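Local coordinates for hydrogenase maturation factor (Thermoanaerobacter tengcongensis, PDB 3VTI), which probably carbamoylates the C-terminal cysteine of HypE, using carbamoyl phosphate and ATP, during [NiFe] hydrogenase maturation, at residues V230-D235 with E291-G296; G18-V23 with S47-E52; E455-D460 with L474-I479. All coordinates share one frame; numbering follows the deposited sequence.

Contact 1: V230-D235 with E291-G296; sequences VNALDD and EKLAKG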
loop_
_atom_site.group_PDB
_atom_site.type_symbol
_atom_site.label_atom_id
_atom_site.label_comp_id
_atom_site.label_asym_id
_atom_site.label_seq_id
_atom_site.Cartn_x
_atom_site.Cartn_y
_atom_site.Cartn_z
ATOM N N VAL A 230 -39.943 51.047 4.891
ATOM C CA VAL A 230 -41.409 50.900 4.780
ATOM C C VAL A 230 -42.057 51.574 5.984
ATOM O O VAL A 230 -41.363 51.965 6.927
ATOM C CB VAL A 230 -41.890 49.414 4.740
ATOM C CG1 VAL A 230 -41.483 48.735 3.437
ATOM C CG2 VAL A 230 -41.383 48.631 5.951
ATOM N N ASN A 231 -43.379 51.716 5.944
ATOM C CA ASN A 231 -44.155 52.143 7.108
ATOM C C ASN A 231 -44.111 51.081 8.224
ATOM O O ASN A 231 -44.701 50.008 8.086
ATOM C CB ASN A 231 -45.596 52.445 6.679
ATOM C CG ASN A 231 -46.547 52.697 7.866
ATOM O OD1 ASN A 231 -46.140 52.681 9.027
ATOM N ND2 ASN A 231 -47.831 52.927 7.559
ATOM N N ALA A 232 -43.427 51.383 9.330
ATOM C CA ALA A 232 -43.301 50.432 10.447
ATOM C C ALA A 232 -44.623 50.087 11.183
ATOM O O ALA A 232 -44.619 49.311 12.139
ATOM C CB ALA A 232 -42.257 50.906 11.432
ATOM N N LEU A 233 -45.738 50.665 10.748
ATOM C CA LEU A 233 -47.049 50.302 11.285
ATOM C C LEU A 233 -47.841 49.488 10.266
ATOM O O LEU A 233 -48.955 49.044 10.552
ATOM C CB LEU A 233 -47.854 51.543 11.725
ATOM C CG LEU A 233 -47.279 52.477 12.808
ATOM C CD1 LEU A 233 -48.253 53.619 13.110
ATOM C CD2 LEU A 233 -46.883 51.728 14.104
ATOM N N ASP A 234 -47.257 49.283 9.087
ATOM C CA ASP A 234 -47.919 48.548 8.014
ATOM C C ASP A 234 -47.416 47.102 7.909
ATOM O O ASP A 234 -46.376 46.833 7.299
ATOM C CB ASP A 234 -47.748 49.281 6.681
ATOM C CG ASP A 234 -48.646 48.724 5.589
ATOM O OD1 ASP A 234 -48.416 47.580 5.136
ATOM O OD2 ASP A 234 -49.587 49.437 5.182
ATOM N N ASP A 235 -48.178 46.176 8.488
ATOM C CA ASP A 235 -47.820 44.750 8.507
ATOM C C ASP A 235 -47.557 44.150 7.128
ATOM O O ASP A 235 -46.609 43.390 6.966
ATOM C CB ASP A 235 -48.880 43.930 9.253
ATOM C CG ASP A 235 -49.043 44.365 10.704
ATOM O OD1 ASP A 235 -49.237 45.575 10.945
ATOM O OD2 ASP A 235 -48.990 43.502 11.607
ATOM N N GLU A 291 -46.235 45.695 22.731
ATOM C CA GLU A 291 -46.255 45.575 21.269
ATOM C C GLU A 291 -47.192 46.590 20.618
ATOM O O GLU A 291 -48.418 46.467 20.695
ATOM C CB GLU A 291 -46.596 44.135 20.830
ATOM C CG GLU A 291 -45.536 43.066 21.189
ATOM C CD GLU A 291 -44.258 43.132 20.331
ATOM O OE1 GLU A 291 -44.112 44.066 19.506
ATOM O OE2 GLU A 291 -43.390 42.238 20.489
ATOM N N LYS A 292 -46.593 47.593 19.983
ATOM C CA LYS A 292 -47.335 48.684 19.347
ATOM C C LYS A 292 -46.978 48.856 17.872
ATOM O O LYS A 292 -47.687 49.557 17.149
ATOM C CB LYS A 292 -47.113 49.998 20.106
ATOM C CG LYS A 292 -47.521 49.935 21.585
ATOM C CD LYS A 292 -47.095 51.171 22.375
ATOM C CE LYS A 292 -47.387 51.003 23.868
ATOM N NZ LYS A 292 -48.822 50.661 24.182
ATOM N N LEU A 293 -45.886 48.220 17.437
ATOM C CA LEU A 293 -45.461 48.220 16.034
ATOM C C LEU A 293 -46.033 47.036 15.272
ATOM O O LEU A 293 -46.629 46.144 15.865
ATOM C CB LEU A 293 -43.938 48.165 15.930
ATOM C CG LEU A 293 -43.072 49.345 16.356
ATOM C CD1 LEU A 293 -41.646 48.984 16.087
ATOM C CD2 LEU A 293 -43.441 50.605 15.598
ATOM N N ALA A 294 -45.832 47.025 13.955
ATOM C CA ALA A 294 -46.263 45.919 13.099
ATOM C C ALA A 294 -45.482 44.627 13.388
ATOM O O ALA A 294 -44.343 44.676 13.842
ATOM C CB ALA A 294 -46.114 46.308 11.641
ATOM N N LYS A 295 -46.109 43.480 13.133
ATOM C CA LYS A 295 -45.438 42.182 13.183
ATOM C C LYS A 295 -44.336 42.128 12.120
ATOM O O LYS A 295 -44.474 42.718 11.053
ATOM C CB LYS A 295 -46.433 41.043 12.912
ATOM C CG LYS A 295 -47.566 40.898 13.921
ATOM C CD LYS A 295 -48.507 39.762 13.505
ATOM C CE LYS A 295 -49.644 39.533 14.514
ATOM N NZ LYS A 295 -49.119 39.203 15.880
ATOM N N GLY A 296 -43.257 41.406 12.405
ATOM C CA GLY A 296 -42.175 41.264 11.445
ATOM C C GLY A 296 -41.033 42.264 11.585
ATOM O O GLY A 296 -40.026 42.142 10.881
HETATM O O HOH W 1 -45.636 42.062 8.816
#

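Contact 2: G18-V23 with S47-E52; sequences GIVQGV and SGLYIE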
loop_
_atom_site.group_PDB
_atom_site.type_symbol
_atom_site.label_atom_id
_atom_site.label_comp_id
_atom_site.label_asym_id
_atom_site.label_seq_id
_atom_site.Cartn_x
_atom_site.Cartn_y
_atom_site.Cartn_z
ATOM N N GLY A 18 -8.916 63.127 27.362
ATOM C CA GLY A 18 -9.405 62.333 26.240
ATOM C C GLY A 18 -9.353 63.078 24.920
ATOM O O GLY A 18 -8.555 64.000 24.749
ATOM N N ILE A 19 -10.202 62.670 23.976
ATOM C CA ILE A 19 -10.269 63.360 22.698
ATOM C C ILE A 19 -11.183 64.571 22.826
ATOM O O ILE A 19 -12.382 64.434 23.092
ATOM C CB ILE A 19 -10.699 62.440 21.542
ATOM C CG1 ILE A 19 -9.751 61.232 21.461
ATOM C CG2 ILE A 19 -10.731 63.236 20.230
ATOM C CD1 ILE A 19 -10.280 60.009 20.675
ATOM N N VAL A 20 -10.616 65.754 22.699
ATOM C CA VAL A 20 -11.354 66.960 22.944
ATOM C C VAL A 20 -11.134 68.005 21.884
ATOM O O VAL A 20 -11.731 69.043 21.919
ATOM C CB VAL A 20 -11.010 67.561 24.274
ATOM C CG1 VAL A 20 -10.939 66.526 25.327
ATOM C CG2 VAL A 20 -9.739 68.274 24.168
ATOM N N GLN A 21 -10.302 67.718 20.912
ATOM C CA GLN A 21 -10.053 68.669 19.864
ATOM C C GLN A 21 -10.751 68.250 18.618
ATOM O O GLN A 21 -10.897 67.084 18.352
ATOM C CB GLN A 21 -8.576 68.759 19.578
ATOM C CG GLN A 21 -7.884 69.743 20.433
ATOM C CD GLN A 21 -6.524 70.126 19.929
ATOM O OE1 GLN A 21 -6.385 70.825 18.942
ATOM N NE2 GLN A 21 -5.512 69.676 20.620
ATOM N N GLY A 22 -11.175 69.219 17.841
ATOM C CA GLY A 22 -11.805 68.943 16.581
ATOM C C GLY A 22 -13.265 68.644 16.746
ATOM O O GLY A 22 -13.924 68.280 15.824
ATOM N N VAL A 23 -13.775 68.790 17.945
ATOM C CA VAL A 23 -15.135 68.395 18.191
ATOM C C VAL A 23 -16.006 69.537 18.667
ATOM O O VAL A 23 -17.082 69.318 19.158
ATOM C CB VAL A 23 -15.183 67.240 19.173
ATOM C CG1 VAL A 23 -14.427 66.112 18.633
ATOM C CG2 VAL A 23 -14.597 67.620 20.460
ATOM N N SER A 47 -3.013 66.411 27.531
ATOM C CA SER A 47 -3.951 65.378 28.022
ATOM C C SER A 47 -5.396 65.560 27.514
ATOM O O SER A 47 -6.198 64.610 27.515
ATOM C CB SER A 47 -3.952 65.360 29.556
ATOM O OG SER A 47 -2.644 65.549 30.092
ATOM N N GLY A 48 -5.724 66.782 27.101
ATOM C CA GLY A 48 -7.079 67.146 26.704
ATOM C C GLY A 48 -7.255 68.608 27.061
ATOM O O GLY A 48 -6.415 69.431 26.691
ATOM N N LEU A 49 -8.297 68.917 27.850
ATOM C CA LEU A 49 -8.703 70.305 28.108
ATOM C C LEU A 49 -8.517 70.858 29.533
ATOM O O LEU A 49 -8.588 70.122 30.517
ATOM C CB LEU A 49 -10.178 70.387 27.722
ATOM C CG LEU A 49 -10.716 71.641 27.042
ATOM C CD1 LEU A 49 -10.086 71.789 25.680
ATOM C CD2 LEU A 49 -12.216 71.513 26.879
ATOM N N TYR A 50 -8.291 72.167 29.638
ATOM C CA TYR A 50 -8.126 72.816 30.939
ATOM C C TYR A 50 -9.153 73.913 31.117
ATOM O O TYR A 50 -9.324 74.772 30.243
ATOM C CB TYR A 50 -6.713 73.390 31.119
ATOM C CG TYR A 50 -6.458 74.005 32.498
ATOM C CD1 TYR A 50 -6.853 75.314 32.793
ATOM C CD2 TYR A 50 -5.820 73.275 33.503
ATOM C CE1 TYR A 50 -6.629 75.870 34.046
ATOM C CE2 TYR A 50 -5.583 73.833 34.761
ATOM C CZ TYR A 50 -5.990 75.124 35.021
ATOM O OH TYR A 50 -5.766 75.671 36.258
ATOM N N ILE A 51 -9.820 73.887 32.266
ATOM C CA ILE A 51 -10.893 74.828 32.557
ATOM C C ILE A 51 -10.700 75.476 33.906
ATOM O O ILE A 51 -10.361 74.815 34.893
ATOM C CB ILE A 51 -12.283 74.144 32.513
ATOM C CG1 ILE A 51 -12.655 73.800 31.073
ATOM C CG2 ILE A 51 -13.362 75.050 33.130
ATOM C CD1 ILE A 51 -13.454 72.532 30.943
ATOM N N GLU A 52 -10.913 76.781 33.931
ATOM C CA GLU A 52 -10.950 77.516 35.171
ATOM C C GLU A 52 -12.258 78.286 35.200
ATOM O O GLU A 52 -12.536 79.082 34.300
ATOM C CB GLU A 52 -9.753 78.450 35.261
ATOM C CG GLU A 52 -9.213 78.591 36.654
ATOM C CD GLU A 52 -7.900 79.330 36.693
ATOM O OE1 GLU A 52 -6.886 78.764 36.238
ATOM O OE2 GLU A 52 -7.885 80.472 37.200
HETATM O O HOH W 2 -5.883 69.117 23.455
#

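Contact 3: E455-D460 with L474-I479; sequences EVVAHD and LDLPKI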
loop_
_atom_site.group_PDB
_atom_site.type_symbol
_atom_site.label_atom_id
_atom_site.label_comp_id
_atom_site.label_asym_id
_atom_site.label_seq_id
_atom_site.Cartn_x
_atom_site.Cartn_y
_atom_site.Cartn_z
ATOM N N GLU A 455 4.331 47.936 9.081
ATOM C CA GLU A 455 5.592 47.214 9.105
ATOM C C GLU A 455 5.372 45.745 9.454
ATOM O O GLU A 455 6.104 44.866 8.988
ATOM C CB GLU A 455 6.548 47.858 10.111
ATOM C CG GLU A 455 7.028 49.244 9.705
ATOM C CD GLU A 455 7.983 49.857 10.719
ATOM O OE1 GLU A 455 7.540 50.730 11.505
ATOM O OE2 GLU A 455 9.174 49.464 10.733
ATOM N N VAL A 456 4.372 45.487 10.291
ATOM C CA VAL A 456 3.998 44.122 10.658
ATOM C C VAL A 456 2.491 43.924 10.518
ATOM O O VAL A 456 1.722 44.891 10.512
ATOM C CB VAL A 456 4.475 43.739 12.087
ATOM C CG1 VAL A 456 5.981 43.918 12.213
ATOM C CG2 VAL A 456 3.786 44.576 13.127
ATOM N N VAL A 457 2.088 42.663 10.386
ATOM C CA VAL A 457 0.685 42.287 10.243
ATOM C C VAL A 457 0.332 41.331 11.363
ATOM O O VAL A 457 1.092 40.395 11.655
ATOM C CB VAL A 457 0.399 41.563 8.901
ATOM C CG1 VAL A 457 -1.111 41.447 8.664
ATOM C CG2 VAL A 457 1.046 42.289 7.741
ATOM N N ALA A 458 -0.825 41.569 11.979
ATOM C CA ALA A 458 -1.358 40.691 13.006
ATOM C C ALA A 458 -2.615 40.012 12.481
ATOM O O ALA A 458 -3.434 40.647 11.813
ATOM C CB ALA A 458 -1.658 41.481 14.258
ATOM N N HIS A 459 -2.759 38.719 12.766
ATOM C CA HIS A 459 -3.929 37.966 12.300
ATOM C C HIS A 459 -4.405 36.865 13.255
ATOM O O HIS A 459 -3.659 36.419 14.134
ATOM C CB HIS A 459 -3.708 37.394 10.884
ATOM C CG HIS A 459 -2.686 36.306 10.813
ATOM N ND1 HIS A 459 -2.977 34.993 11.111
ATOM C CD2 HIS A 459 -1.376 36.332 10.469
ATOM C CE1 HIS A 459 -1.891 34.257 10.956
ATOM N NE2 HIS A 459 -0.905 35.046 10.570
ATOM N N ASP A 460 -5.652 36.440 13.054
ATOM C CA ASP A 460 -6.229 35.336 13.801
ATOM C C ASP A 460 -5.517 34.018 13.503
ATOM O O ASP A 460 -4.982 33.812 12.413
ATOM C CB ASP A 460 -7.727 35.196 13.507
ATOM C CG ASP A 460 -8.468 34.447 14.608
ATOM O OD1 ASP A 460 -9.057 35.124 15.483
ATOM O OD2 ASP A 460 -8.448 33.193 14.600
ATOM N N LEU A 474 0.657 39.132 2.209
ATOM C CA LEU A 474 1.434 40.364 2.268
ATOM C C LEU A 474 2.887 40.046 2.538
ATOM O O LEU A 474 3.202 38.956 3.027
ATOM C CB LEU A 474 0.892 41.289 3.351
ATOM C CG LEU A 474 -0.423 41.969 2.989
ATOM C CD1 LEU A 474 -1.054 42.598 4.226
ATOM C CD2 LEU A 474 -0.203 43.006 1.899
ATOM N N ASP A 475 3.766 40.997 2.232
ATOM C CA ASP A 475 5.211 40.770 2.341
ATOM C C ASP A 475 5.805 41.428 3.589
ATOM O O ASP A 475 6.694 42.288 3.503
ATOM C CB ASP A 475 5.937 41.246 1.079
ATOM C CG ASP A 475 7.344 40.708 0.989
ATOM O OD1 ASP A 475 7.517 39.496 1.240
ATOM O OD2 ASP A 475 8.274 41.489 0.679
ATOM N N LEU A 476 5.299 41.007 4.748
ATOM C CA LEU A 476 5.646 41.600 6.030
ATOM C C LEU A 476 5.694 40.511 7.088
ATOM O O LEU A 476 4.998 39.512 6.956
ATOM C CB LEU A 476 4.586 42.633 6.422
ATOM C CG LEU A 476 4.434 43.896 5.564
ATOM C CD1 LEU A 476 3.233 44.718 6.034
ATOM C CD2 LEU A 476 5.715 44.737 5.563
ATOM N N PRO A 477 6.508 40.697 8.145
ATOM C CA PRO A 477 6.486 39.744 9.259
ATOM C C PRO A 477 5.075 39.558 9.832
ATOM O O PRO A 477 4.306 40.511 9.929
ATOM C CB PRO A 477 7.415 40.376 10.306
ATOM C CG PRO A 477 7.843 41.703 9.752
ATOM C CD PRO A 477 7.591 41.684 8.285
ATOM N N LYS A 478 4.753 38.322 10.191
ATOM C CA LYS A 478 3.422 37.971 10.634
ATOM C C LYS A 478 3.416 37.525 12.085
ATOM O O LYS A 478 4.270 36.740 12.502
ATOM C CB LYS A 478 2.846 36.864 9.753
ATOM C CG LYS A 478 2.467 37.304 8.352
ATOM C CD LYS A 478 3.423 36.763 7.321
ATOM C CE LYS A 478 3.109 37.374 5.953
ATOM N NZ LYS A 478 4.059 36.920 4.893
ATOM N N ILE A 479 2.444 38.038 12.838
ATOM C CA ILE A 479 2.180 37.618 14.213
ATOM C C ILE A 479 0.761 37.058 14.282
ATOM O O ILE A 479 -0.205 37.751 13.943
ATOM C CB ILE A 479 2.325 38.796 15.227
ATOM C CG1 ILE A 479 3.746 39.371 15.197
ATOM C CG2 ILE A 479 1.928 38.350 16.652
ATOM C CD1 ILE A 479 3.914 40.652 15.992
#

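Contact 1: V230-D235 with E291-G296
Leu-233 and Ala-294 bring the two loops closest, with 4.8 Å between their CA atoms, where a type I turn from Asn-231 to Asp-234 lies against residues 293-295, which are extended. The amide of Ala-294 is bonded to Ala-232 O at an N to O distance of 3.2 Å and lies in the plane of that carbonyl. Between the segments, the methyl of Ala-294 projects onto the turn: Ala-294 CB sits 3.3 Å from Asp-235 OD1, and it also touches the carbonyl oxygen of Ala-232. With Asp-235 CG anti to the carbonyl carbon (chi1 -60°), the carboxylate reaches back across this methyl to the next amide, and Lys-295 N donates to Asp-235 OD2 over 3.3 Å. That N-H comes from above the carboxylate plane, 65° out of it. The aliphatic start of Lys-295 runs alongside the same oxygen, but Lys-295 NZ stays 6.1 Å from Asp-235 OD2, too far for a salt bridge, so any attraction between the charges is probably weak. A water bridges the carbonyl oxygens of Asp-235 and Lys-295. Leu-233 and Leu-293 cross at about a right angle and touch through their CD2 methyls, 3.9 Å apart, while Leu-293 CD2 also rests beside Ala-232. Tyr-265 of helix 259-265 contacts both leucines, and Val-254 contacts Leu-293 and Ala-232. Asn-231 OD1 accepts from Leu-233 N at 2.7 Å, with the donor above its carbonyl plane. This Asx turn leads directly into the N-cap Asp-234, whose OD1 accepts from Ala-237 N; strand 226-229 thus passes into helix 235-245, and the loop between strands 283-287 and 303-307 is tied to this junction within the Sua5/YciO/YrdC-type domain.

Contact 2: G18-V23 with S47-E52
Val-20 points its side chain at the start of strand 48-55 and meets it with both methyls. Val-20 CG2 lies 3.8 Å from Gly-48 C and at the same distance from Leu-49 CD1, so this one branch touches both the backbone and the neighbouring side chain. The two side chains lie obliquely to one another, Leu-49 touching with its CD1 methyl and, at longer range, its CB. Val-20 CG1 is anti to the carbonyl carbon (chi1 -44°), and this places it by Gly-48 CA at 4.1 Å. A side chain on Gly-48 would point into the loop, towards Gly-18 N and Val-20 CG1, and its backbone angles also call for glycine. Its absence allows the close approach, 5.4 Å between the CA atoms of Gly-18 and Gly-48; at Gly-18 the backbone angles alone call for glycine, since a side chain there would point away. One direct hydrogen bond joins the segments: Gly-18 N donates to Ser-47 O over 3.1 Å, in the plane of the carbonyl. A second polar link is indirect, since a water 2.9 Å from Gln-21 NE2 donates to Gly-48 O. The amide of Gln-21 is further held by Gly-103 N and Glu-100 O. The loop 18-23 carries the VQGV sequence of acylphosphatases, in which this turn after the first strand helps to form the phosphate-binding cradle; the same role is probable here. Phe-25 of helix 25-35 touches both Val-20 and Leu-49, closing a small apolar cluster where the loop enters the helix. Leu-49 also packs against Arg-26 and Asn-44, the predicted active-site residues, while strand 48-55 runs antiparallel to both of its neighbours in the sheet, strands 10-17 and 39-45.

Contact 3: E455-D460 with L474-I479
Leu-476 packs on Glu-455 and Val-457 just before the strands pair. Its CB is 3.7 Å from Glu-455 O and also meets Val-457 CG2. Leu-476 CG, anti to its own carbonyl carbon (chi1 -66°), stays near Glu-455 O, and its two methyls part there. Leu-476 CD1 meets Val-457 CG2 at 3.7 Å, the two side chains crossing at about a right angle, while Leu-476 CD2 approaches Glu-455 O to 3.4 Å. Cut back to an alanine, this position would lose both branch methyls and is likely to leave Val-457 CG2 less covered. Beyond it the parallel ladder begins: Val-457 N donates to Pro-477 O at 3.1 Å, Ile-479 N to Val-457 O at 3.0 Å, and His-459 N to Ile-479 O at 3.0 Å, each nearly along the C=O axis. Helix 466-473 connects the strands as a beta-alpha-beta unit. At the strand end, Asp-460 OD1 hydrogen-bonds to ND1 of the iron ligand His-483, and His-459 ND1 donates to Asp-460 O, in the imidazole plane. The pairing thus rests on backbone amides and carbonyls, which implies little dependence on side-chain identity, with apolar packing added at the Leu-476 end.

The three contacts follow one another along the chain without overlapping, each in a different part of the protein: contact 2 in the acylphosphatase part, contact 1 in the YrdC-like part and contact 3 in the Kae1-like part. The centres of contacts 1 and 3 are about 48 Å apart, on opposite sides of the chain's centre; contacts 2 and 3 come closest, with nearest atoms about 21 Å apart. Contact 2 adjoins the predicted acylphosphatase site, the side chain of Leu-49 lying about 3 Å from that of Asn-44 and about 4 Å from that of Arg-26. Contact 3 reaches the iron site through Asp-460, hydrogen-bonded to His-483, whereas contact 1 is structural packing away from the known or predicted sites.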